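Long-range contact in 2-oxoglutarate dehydrogenase E3 component (PDB 2YQU), which probably catalyses the NAD(+)-dependent reoxidation of dihydrolipoyl groups on protein lysines, using one bound FAD per subunit: residues 163-168 with 186-192. Sequence-based numbering, arbitrary orientation.
Sequences FPEVPK and WHRLGAE
The carbonyl oxygen of Lys168 is gripped twice: Glu192 N donates to Lys168 O at 3.0 Å, nearly straight (167°) but from above the carbonyl plane, and a water bridges Lys168 O to Gly190 O. Pro167 O rests 3.1 Å from Ala191 CB and takes a CA-H...O contact from Ala191 CA at 3.4 Å. Gly190, at positive phi, closes helix 177-188 in a Schellman motif and turns the chain into strand 192-196. Further back, the Trp186 indole packs against the 163-168 loop. Phe163 CD1 lies over one indole face, 3.4 Å from Trp186 CE2, the ring planes inclined at 52°, while Val166 CG2 meets the indole edge and Pro167 CD sits 3.8 Å from Trp186 CE3. With CG anti to its carbonyl carbon (chi1 -66°), Trp186 turns that face to Phe163, and its NE1 bonds to Ala160 O. Val166 CG2 also packs on Leu189 CB at 3.9 Å. An alanine in place of Trp186 is likely to leave a gap beside Phe163 and Pro167, and Ala160 O without its donor. Apolar packing thus joins the loop to the helix end, while the backbone bond starts the parallel pairing of strands 169-173 and 192-196 in the Rossmann-type NAD-binding domain.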
loop_
_atom_site.group_PDB
_atom_site.type_symbol
_atom_site.label_atom_id
_atom_site.label_comp_id
_atom_site.label_asym_id
_atom_site.label_seq_id
_atom_site.Cartn_x
_atom_site.Cartn_y
_atom_site.Cartn_z
ATOM N N PHE A 163 -22.600 -1.119 19.457
ATOM C CA PHE A 163 -23.222 -2.086 20.368
ATOM C C PHE A 163 -22.614 -1.893 21.767
ATOM O O PHE A 163 -21.393 -1.767 21.900
ATOM C CB PHE A 163 -23.013 -3.535 19.913
ATOM C CG PHE A 163 -23.817 -3.940 18.693
ATOM C CD1 PHE A 163 -23.244 -4.756 17.724
ATOM C CD2 PHE A 163 -25.140 -3.552 18.527
ATOM C CE1 PHE A 163 -23.959 -5.154 16.600
ATOM C CE2 PHE A 163 -25.861 -3.945 17.407
ATOM C CZ PHE A 163 -25.271 -4.757 16.444
ATOM N N PRO A 164 -23.458 -1.855 22.800
ATOM C CA PRO A 164 -22.991 -1.672 24.188
ATOM C C PRO A 164 -22.255 -2.887 24.796
ATOM O O PRO A 164 -21.629 -2.759 25.852
ATOM C CB PRO A 164 -24.287 -1.362 24.954
ATOM C CG PRO A 164 -25.386 -1.981 24.139
ATOM C CD PRO A 164 -24.928 -1.958 22.715
ATOM N N GLU A 165 -22.361 -4.039 24.148
ATOM C CA GLU A 165 -21.529 -5.205 24.435
ATOM C C GLU A 165 -21.400 -6.046 23.172
ATOM O O GLU A 165 -22.124 -5.829 22.201
ATOM C CB GLU A 165 -22.122 -6.036 25.585
ATOM C CG GLU A 165 -23.445 -6.726 25.277
ATOM C CD GLU A 165 -24.648 -5.794 25.313
ATOM O OE1 GLU A 165 -25.442 -5.830 24.353
ATOM O OE2 GLU A 165 -24.811 -5.029 26.290
ATOM N N VAL A 166 -20.479 -7.005 23.175
ATOM C CA VAL A 166 -20.350 -7.910 22.047
ATOM C C VAL A 166 -21.572 -8.834 22.027
ATOM O O VAL A 166 -21.869 -9.485 23.032
ATOM C CB VAL A 166 -19.066 -8.742 22.127
ATOM C CG1 VAL A 166 -18.949 -9.669 20.919
ATOM C CG2 VAL A 166 -17.853 -7.829 22.233
ATOM N N PRO A 167 -22.292 -8.886 20.909
ATOM C CA PRO A 167 -23.439 -9.794 20.803
ATOM C C PRO A 167 -22.964 -11.235 20.755
ATOM O O PRO A 167 -22.082 -11.557 19.965
ATOM C CB PRO A 167 -24.102 -9.382 19.484
ATOM C CG PRO A 167 -23.021 -8.756 18.688
ATOM C CD PRO A 167 -22.077 -8.120 19.667
ATOM N N LYS A 168 -23.523 -12.095 21.602
ATOM C CA LYS A 168 -23.167 -13.506 21.555
ATOM C C LYS A 168 -23.468 -14.076 20.172
ATOM O O LYS A 168 -22.665 -14.817 19.619
ATOM C CB LYS A 168 -23.886 -14.309 22.647
ATOM C CG LYS A 168 -23.407 -15.747 22.743
ATOM C CD LYS A 168 -24.017 -16.487 23.940
ATOM C CE LYS A 168 -24.252 -17.959 23.622
ATOM N NZ LYS A 168 -25.504 -18.149 22.811
ATOM N N TRP A 186 -17.407 -7.612 14.677
ATOM C CA TRP A 186 -17.950 -8.236 15.884
ATOM C C TRP A 186 -17.528 -9.697 15.998
ATOM O O TRP A 186 -17.331 -10.203 17.112
ATOM C CB TRP A 186 -19.472 -8.030 15.949
ATOM C CG TRP A 186 -19.794 -6.576 16.133
ATOM C CD1 TRP A 186 -20.298 -5.723 15.195
ATOM C CD2 TRP A 186 -19.547 -5.786 17.297
ATOM N NE1 TRP A 186 -20.415 -4.459 15.720
ATOM C CE2 TRP A 186 -19.956 -4.469 17.009
ATOM C CE3 TRP A 186 -19.037 -6.063 18.571
ATOM C CZ2 TRP A 186 -19.872 -3.433 17.945
ATOM C CZ3 TRP A 186 -18.949 -5.033 19.501
ATOM C CH2 TRP A 186 -19.366 -3.735 19.183
ATOM N N HIS A 187 -17.329 -10.357 14.858
ATOM C CA HIS A 187 -16.789 -11.714 14.840
ATOM C C HIS A 187 -15.400 -11.759 15.491
ATOM O O HIS A 187 -15.089 -12.667 16.266
ATOM C CB HIS A 187 -16.718 -12.255 13.418
ATOM C CG HIS A 187 -15.942 -13.528 13.309
ATOM N ND1 HIS A 187 -16.388 -14.717 13.842
ATOM C CD2 HIS A 187 -14.726 -13.785 12.777
ATOM C CE1 HIS A 187 -15.486 -15.659 13.622
ATOM N NE2 HIS A 187 -14.469 -15.119 12.977
ATOM N N ARG A 188 -14.574 -10.765 15.178
ATOM C CA ARG A 188 -13.243 -10.658 15.764
ATOM C C ARG A 188 -13.276 -10.528 17.284
ATOM O O ARG A 188 -12.322 -10.903 17.955
ATOM C CB ARG A 188 -12.518 -9.450 15.195
ATOM C CG ARG A 188 -12.104 -9.611 13.780
ATOM C CD ARG A 188 -11.692 -8.301 13.153
ATOM N NE ARG A 188 -11.113 -8.500 11.832
ATOM C CZ ARG A 188 -10.751 -7.507 11.031
ATOM N NH1 ARG A 188 -10.870 -6.248 11.426
ATOM N NH2 ARG A 188 -10.235 -7.780 9.835
ATOM N N LEU A 189 -14.358 -9.961 17.811
ATOM C CA LEU A 189 -14.504 -9.739 19.247
ATOM C C LEU A 189 -15.261 -10.868 19.959
ATOM O O LEU A 189 -15.538 -10.770 21.156
ATOM C CB LEU A 189 -15.197 -8.393 19.485
ATOM C CG LEU A 189 -14.446 -7.184 18.901
ATOM C CD1 LEU A 189 -15.173 -5.901 19.217
ATOM C CD2 LEU A 189 -13.005 -7.111 19.403
ATOM N N GLY A 190 -15.588 -11.928 19.228
ATOM C CA GLY A 190 -16.118 -13.148 19.826
ATOM C C GLY A 190 -17.550 -13.481 19.456
ATOM O O GLY A 190 -18.100 -14.477 19.932
ATOM N N ALA A 191 -18.171 -12.646 18.626
ATOM C CA ALA A 191 -19.545 -12.881 18.203
ATOM C C ALA A 191 -19.598 -14.054 17.231
ATOM O O ALA A 191 -18.717 -14.216 16.379
ATOM C CB ALA A 191 -20.138 -11.621 17.555
ATOM N N GLU A 192 -20.624 -14.884 17.375
ATOM C CA GLU A 192 -20.971 -15.867 16.358
ATOM C C GLU A 192 -21.796 -15.099 15.328
ATOM O O GLU A 192 -22.866 -14.574 15.647
ATOM C CB GLU A 192 -21.790 -17.019 16.948
ATOM C CG GLU A 192 -21.054 -17.809 18.017
ATOM C CD GLU A 192 -21.833 -19.006 18.539
ATOM O OE1 GLU A 192 -23.014 -19.179 18.168
ATOM O OE2 GLU A 192 -21.254 -19.778 19.332
HETATM O O HOH W 1 -20.371 -15.562 21.069
#